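Long-range contact in putative hydrolase (Chloroflexus aurantiacus J-10-fl, PDB 3CMN), which is a putative hydrolase, probably a zincin-like metallopeptidase, though its catalytic activity and substrate are not established: residues Ile257-His270 / Leu312-Asn325. Residues are numbered along the deposited sequence; the frame is centred on the assembly and turned at random.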
loop_
_atom_site.group_PDB
_atom_site.type_symbol
_atom_site.label_atom_id
_atom_site.label_comp_id
_atom_site.label_asym_id
_atom_site.label_seq_id
_atom_site.Cartn_x
_atom_site.Cartn_y
_atom_site.Cartn_z
ATOM N N ILE A 257 -7.673 8.304 -9.051
ATOM C CA ILE A 257 -6.631 7.877 -8.121
ATOM C C ILE A 257 -7.311 7.293 -6.888
ATOM O O ILE A 257 -6.909 6.241 -6.378
ATOM C CB ILE A 257 -5.736 9.066 -7.693
ATOM C CG1 ILE A 257 -4.951 9.576 -8.902
ATOM C CG2 ILE A 257 -4.782 8.637 -6.568
ATOM C CD1 ILE A 257 -4.216 10.880 -8.662
ATOM N N GLN A 258 -8.353 7.978 -6.427
ATOM C CA GLN A 258 -9.104 7.535 -5.270
ATOM C C GLN A 258 -9.775 6.187 -5.517
ATOM O O GLN A 258 -9.708 5.302 -4.665
ATOM C CB GLN A 258 -10.145 8.586 -4.893
ATOM C CG GLN A 258 -9.549 9.789 -4.185
ATOM C CD GLN A 258 -10.539 10.925 -4.021
ATOM O OE1 GLN A 258 -11.732 10.696 -3.809
ATOM N NE2 GLN A 258 -10.045 12.159 -4.100
ATOM N N ALA A 259 -10.410 6.020 -6.676
ATOM C CA ALA A 259 -11.073 4.757 -6.977
ATOM C C ALA A 259 -10.071 3.607 -7.128
ATOM O O ALA A 259 -10.361 2.483 -6.755
ATOM C CB ALA A 259 -11.933 4.898 -8.234
ATOM N N LEU A 260 -8.892 3.886 -7.672
ATOM C CA LEU A 260 -7.865 2.852 -7.832
ATOM C C LEU A 260 -7.358 2.421 -6.448
ATOM O O LEU A 260 -7.297 1.240 -6.134
ATOM C CB LEU A 260 -6.692 3.384 -8.676
ATOM C CG LEU A 260 -5.404 2.537 -8.715
ATOM C CD1 LEU A 260 -5.652 1.229 -9.495
ATOM C CD2 LEU A 260 -4.270 3.337 -9.381
ATOM N N MET A 261 -6.998 3.394 -5.621
ATOM C CA MET A 261 -6.514 3.099 -4.279
ATOM C C MET A 261 -7.562 2.287 -3.504
ATOM O O MET A 261 -7.232 1.335 -2.801
ATOM C CB MET A 261 -6.166 4.410 -3.550
ATOM C CG MET A 261 -4.663 4.729 -3.505
ATOM S SD MET A 261 -3.762 4.630 -5.082
ATOM C CE MET A 261 -3.066 2.994 -4.977
ATOM N N SER A 262 -8.828 2.650 -3.664
ATOM C CA SER A 262 -9.918 1.951 -2.994
ATOM C C SER A 262 -10.054 0.486 -3.432
ATOM O O SER A 262 -10.180 -0.417 -2.600
ATOM C CB SER A 262 -11.224 2.680 -3.249
ATOM O OG SER A 262 -12.287 2.003 -2.609
ATOM N N LEU A 263 -10.028 0.248 -4.739
ATOM C CA LEU A 263 -10.132 -1.109 -5.260
ATOM C C LEU A 263 -8.930 -1.951 -4.819
ATOM O O LEU A 263 -9.068 -3.115 -4.427
ATOM C CB LEU A 263 -10.189 -1.082 -6.788
ATOM C CG LEU A 263 -10.224 -2.502 -7.338
ATOM C CD1 LEU A 263 -11.655 -2.992 -7.300
ATOM C CD2 LEU A 263 -9.672 -2.547 -8.735
ATOM N N ILE A 264 -7.745 -1.363 -4.916
ATOM C CA ILE A 264 -6.537 -2.055 -4.511
ATOM C C ILE A 264 -6.669 -2.546 -3.054
ATOM O O ILE A 264 -6.315 -3.693 -2.760
ATOM C CB ILE A 264 -5.302 -1.128 -4.684
ATOM C CG1 ILE A 264 -4.985 -0.992 -6.183
ATOM C CG2 ILE A 264 -4.113 -1.673 -3.916
ATOM C CD1 ILE A 264 -3.760 -0.167 -6.499
ATOM N N GLU A 265 -7.190 -1.696 -2.162
ATOM C CA GLU A 265 -7.365 -2.068 -0.753
ATOM C C GLU A 265 -8.497 -3.070 -0.570
ATOM O O GLU A 265 -8.334 -4.083 0.113
ATOM C CB GLU A 265 -7.649 -0.836 0.117
ATOM C CG GLU A 265 -6.468 0.114 0.259
ATOM C CD GLU A 265 -5.235 -0.570 0.828
ATOM O OE1 GLU A 265 -5.325 -1.109 1.954
ATOM O OE2 GLU A 265 -4.181 -0.568 0.148
ATOM N N GLY A 266 -9.637 -2.777 -1.189
ATOM C CA GLY A 266 -10.791 -3.651 -1.098
ATOM C C GLY A 266 -10.557 -5.019 -1.711
ATOM O O GLY A 266 -10.929 -6.040 -1.133
ATOM N N TYR A 267 -9.937 -5.057 -2.882
ATOM C CA TYR A 267 -9.671 -6.335 -3.518
ATOM C C TYR A 267 -8.632 -7.074 -2.686
ATOM O O TYR A 267 -8.696 -8.294 -2.532
ATOM C CB TYR A 267 -9.134 -6.146 -4.935
ATOM C CG TYR A 267 -9.528 -7.279 -5.849
ATOM C CD1 TYR A 267 -10.623 -7.151 -6.703
ATOM C CD2 TYR A 267 -8.837 -8.491 -5.837
ATOM C CE1 TYR A 267 -11.026 -8.192 -7.526
ATOM C CE2 TYR A 267 -9.231 -9.550 -6.658
ATOM C CZ TYR A 267 -10.336 -9.392 -7.507
ATOM O OH TYR A 267 -10.765 -10.418 -8.337
ATOM N N GLY A 268 -7.669 -6.323 -2.158
ATOM C CA GLY A 268 -6.634 -6.924 -1.341
ATOM C C GLY A 268 -7.212 -7.466 -0.050
ATOM O O GLY A 268 -6.796 -8.523 0.420
ATOM N N ASN A 269 -8.175 -6.748 0.527
ATOM C CA ASN A 269 -8.796 -7.190 1.770
ATOM C C ASN A 269 -9.709 -8.384 1.515
ATOM O O ASN A 269 -10.031 -9.136 2.433
ATOM C CB ASN A 269 -9.597 -6.056 2.431
ATOM C CG ASN A 269 -8.699 -4.995 3.078
ATOM O OD1 ASN A 269 -7.652 -5.315 3.651
ATOM N ND2 ASN A 269 -9.118 -3.731 3.001
ATOM N N HIS A 270 -10.121 -8.559 0.265
ATOM C CA HIS A 270 -10.986 -9.670 -0.084
ATOM C C HIS A 270 -10.167 -10.948 -0.200
ATOM O O HIS A 270 -10.600 -12.023 0.218
ATOM C CB HIS A 270 -11.688 -9.418 -1.414
ATOM C CG HIS A 270 -12.597 -10.532 -1.819
ATOM N ND1 HIS A 270 -13.868 -10.678 -1.304
ATOM C CD2 HIS A 270 -12.394 -11.593 -2.635
ATOM C CE1 HIS A 270 -14.409 -11.781 -1.786
ATOM N NE2 HIS A 270 -13.535 -12.355 -2.595
ATOM N N LEU A 312 -6.212 15.158 -2.588
ATOM C CA LEU A 312 -7.372 14.292 -2.720
ATOM C C LEU A 312 -7.747 13.717 -1.358
ATOM O O LEU A 312 -7.116 14.034 -0.351
ATOM C CB LEU A 312 -7.063 13.169 -3.704
ATOM C CG LEU A 312 -5.683 12.517 -3.586
ATOM C CD1 LEU A 312 -5.569 11.664 -2.327
ATOM C CD2 LEU A 312 -5.467 11.681 -4.820
ATOM N N LYS A 313 -8.775 12.885 -1.335
ATOM C CA LYS A 313 -9.211 12.272 -0.090
ATOM C C LYS A 313 -9.490 10.787 -0.278
ATOM O O LYS A 313 -10.364 10.426 -1.055
ATOM C CB LYS A 313 -10.448 12.987 0.452
ATOM C CG LYS A 313 -10.975 12.414 1.756
ATOM C CD LYS A 313 -12.202 13.171 2.236
ATOM C CE LYS A 313 -12.722 12.606 3.547
ATOM N NZ LYS A 313 -13.912 13.351 4.040
ATOM N N LEU A 314 -8.714 9.958 0.397
ATOM C CA LEU A 314 -8.923 8.509 0.312
ATOM C C LEU A 314 -10.236 8.086 0.976
ATOM O O LEU A 314 -10.797 8.882 1.746
ATOM C CB LEU A 314 -7.753 7.756 0.954
ATOM C CG LEU A 314 -6.369 7.993 0.343
ATOM C CD1 LEU A 314 -5.310 7.190 1.083
ATOM C CD2 LEU A 314 -6.369 7.641 -1.137
ATOM N N ALA A 315 -10.723 6.899 0.694
ATOM C CA ALA A 315 -11.967 6.448 1.298
ATOM C C ALA A 315 -11.704 5.534 2.487
ATOM O O ALA A 315 -10.768 4.732 2.486
ATOM C CB ALA A 315 -12.831 5.742 0.266
ATOM N N GLN A 316 -12.549 5.664 3.516
ATOM C CA GLN A 316 -12.447 4.890 4.752
ATOM C C GLN A 316 -11.994 3.451 4.554
ATOM O O GLN A 316 -10.800 3.151 4.559
ATOM C CB GLN A 316 -13.790 4.907 5.477
ATOM N N TYR A 317 -12.973 2.569 4.410
ATOM C CA TYR A 317 -12.757 1.141 4.214
ATOM C C TYR A 317 -14.142 0.589 3.954
ATOM O O TYR A 317 -15.134 1.303 4.124
ATOM C CB TYR A 317 -12.165 0.505 5.464
ATOM N N GLN A 318 -14.215 -0.677 3.563
ATOM C CA GLN A 318 -15.493 -1.311 3.246
ATOM C C GLN A 318 -15.987 -0.681 1.951
ATOM O O GLN A 318 -16.496 -1.380 1.078
ATOM C CB GLN A 318 -16.521 -1.089 4.367
ATOM N N GLN A 319 -15.835 0.639 1.824
ATOM C CA GLN A 319 -16.259 1.326 0.616
ATOM C C GLN A 319 -15.743 0.492 -0.558
ATOM O O GLN A 319 -16.524 -0.013 -1.372
ATOM C CB GLN A 319 -15.661 2.727 0.578
ATOM C CG GLN A 319 -16.681 3.855 0.664
ATOM C CD GLN A 319 -16.026 5.216 0.808
ATOM O OE1 GLN A 319 -15.327 5.478 1.787
ATOM N NE2 GLN A 319 -16.246 6.089 -0.173
ATOM N N GLY A 320 -14.425 0.320 -0.612
ATOM C CA GLY A 320 -13.825 -0.461 -1.674
ATOM C C GLY A 320 -13.918 -1.957 -1.442
ATOM O O GLY A 320 -13.812 -2.740 -2.388
ATOM N N GLU A 321 -14.123 -2.365 -0.193
ATOM C CA GLU A 321 -14.209 -3.788 0.128
ATOM C C GLU A 321 -15.616 -4.351 -0.082
ATOM O O GLU A 321 -15.783 -5.478 -0.542
ATOM C CB GLU A 321 -13.764 -4.029 1.575
ATOM C CG GLU A 321 -13.028 -5.353 1.758
ATOM C CD GLU A 321 -12.713 -5.663 3.203
ATOM O OE1 GLU A 321 -12.184 -4.777 3.903
ATOM O OE2 GLU A 321 -12.983 -6.800 3.635
ATOM N N ALA A 322 -16.620 -3.551 0.261
ATOM C CA ALA A 322 -18.020 -3.929 0.113
ATOM C C ALA A 322 -18.344 -3.982 -1.368
ATOM O O ALA A 322 -19.214 -4.745 -1.796
ATOM C CB ALA A 322 -18.915 -2.919 0.811
ATOM N N PHE A 323 -17.648 -3.164 -2.151
ATOM C CA PHE A 323 -17.844 -3.163 -3.594
ATOM C C PHE A 323 -17.493 -4.567 -4.074
ATOM O O PHE A 323 -18.303 -5.245 -4.693
ATOM C CB PHE A 323 -16.915 -2.140 -4.271
ATOM C CG PHE A 323 -16.791 -2.327 -5.761
ATOM C CD1 PHE A 323 -17.678 -1.707 -6.636
ATOM C CD2 PHE A 323 -15.826 -3.187 -6.287
ATOM C CE1 PHE A 323 -17.607 -1.948 -8.013
ATOM C CE2 PHE A 323 -15.753 -3.434 -7.652
ATOM C CZ PHE A 323 -16.644 -2.813 -8.515
ATOM N N VAL A 324 -16.279 -4.999 -3.753
ATOM C CA VAL A 324 -15.797 -6.311 -4.160
ATOM C C VAL A 324 -16.585 -7.469 -3.555
ATOM O O VAL A 324 -16.815 -8.474 -4.227
ATOM C CB VAL A 324 -14.304 -6.483 -3.803
ATOM C CG1 VAL A 324 -13.802 -7.827 -4.297
ATOM C CG2 VAL A 324 -13.489 -5.365 -4.429
ATOM N N ASN A 325 -16.988 -7.345 -2.290
ATOM C CA ASN A 325 -17.750 -8.412 -1.648
ATOM C C ASN A 325 -19.097 -8.507 -2.333
ATOM O O ASN A 325 -19.598 -9.596 -2.610
ATOM C CB ASN A 325 -17.941 -8.134 -0.155
ATOM C CG ASN A 325 -16.675 -8.374 0.652
ATOM O OD1 ASN A 325 -15.900 -9.293 0.364
ATOM N ND2 ASN A 325 -16.468 -7.558 1.683
HETATM O O HOH W 1 -9.067 5.640 -1.657
#
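G266 and E321 bring their CA atoms to 3.6 Å where helix 257-270 meets helix 319-325, the axes 7.2 Å apart and crossing at -59°, while the preceding loop 312-318 runs alongside helix 257-270. Glycine suits both sides of this crossing: a CB on G266 would strike G320 O, which instead receives a CA-H...O contact from G266 CA, and one on G320 would strike S262 OG. V324 is a knob whose branched methyls fill the hole among L263, G266, Y267 and H270; with CG1 anti to the backbone N (chi1 -177°), that methyl lies over the H270 imidazole, 4.2 Å from its centroid. Histidine offers a flat face here and also an in-plane N-H, ND1 donating to N325 OD1 at 3.0 Å. At the far end, L312 CD2 meets I257 CG2 at 3.6 Å and L314 CD2 meets M261 CB at 4.0 Å. Shortening Q258 to an alanine would probably open a gap beside L312 CB and the K313 backbone. I264 and E265 pack on helix 174-193, which carries a zincin-like HExxH pattern, without metal here. Glycine contact and apolar packing thus seat helix 319-331 closely, whereas leucines and a water joining Q258 O to A315 N hold the loop.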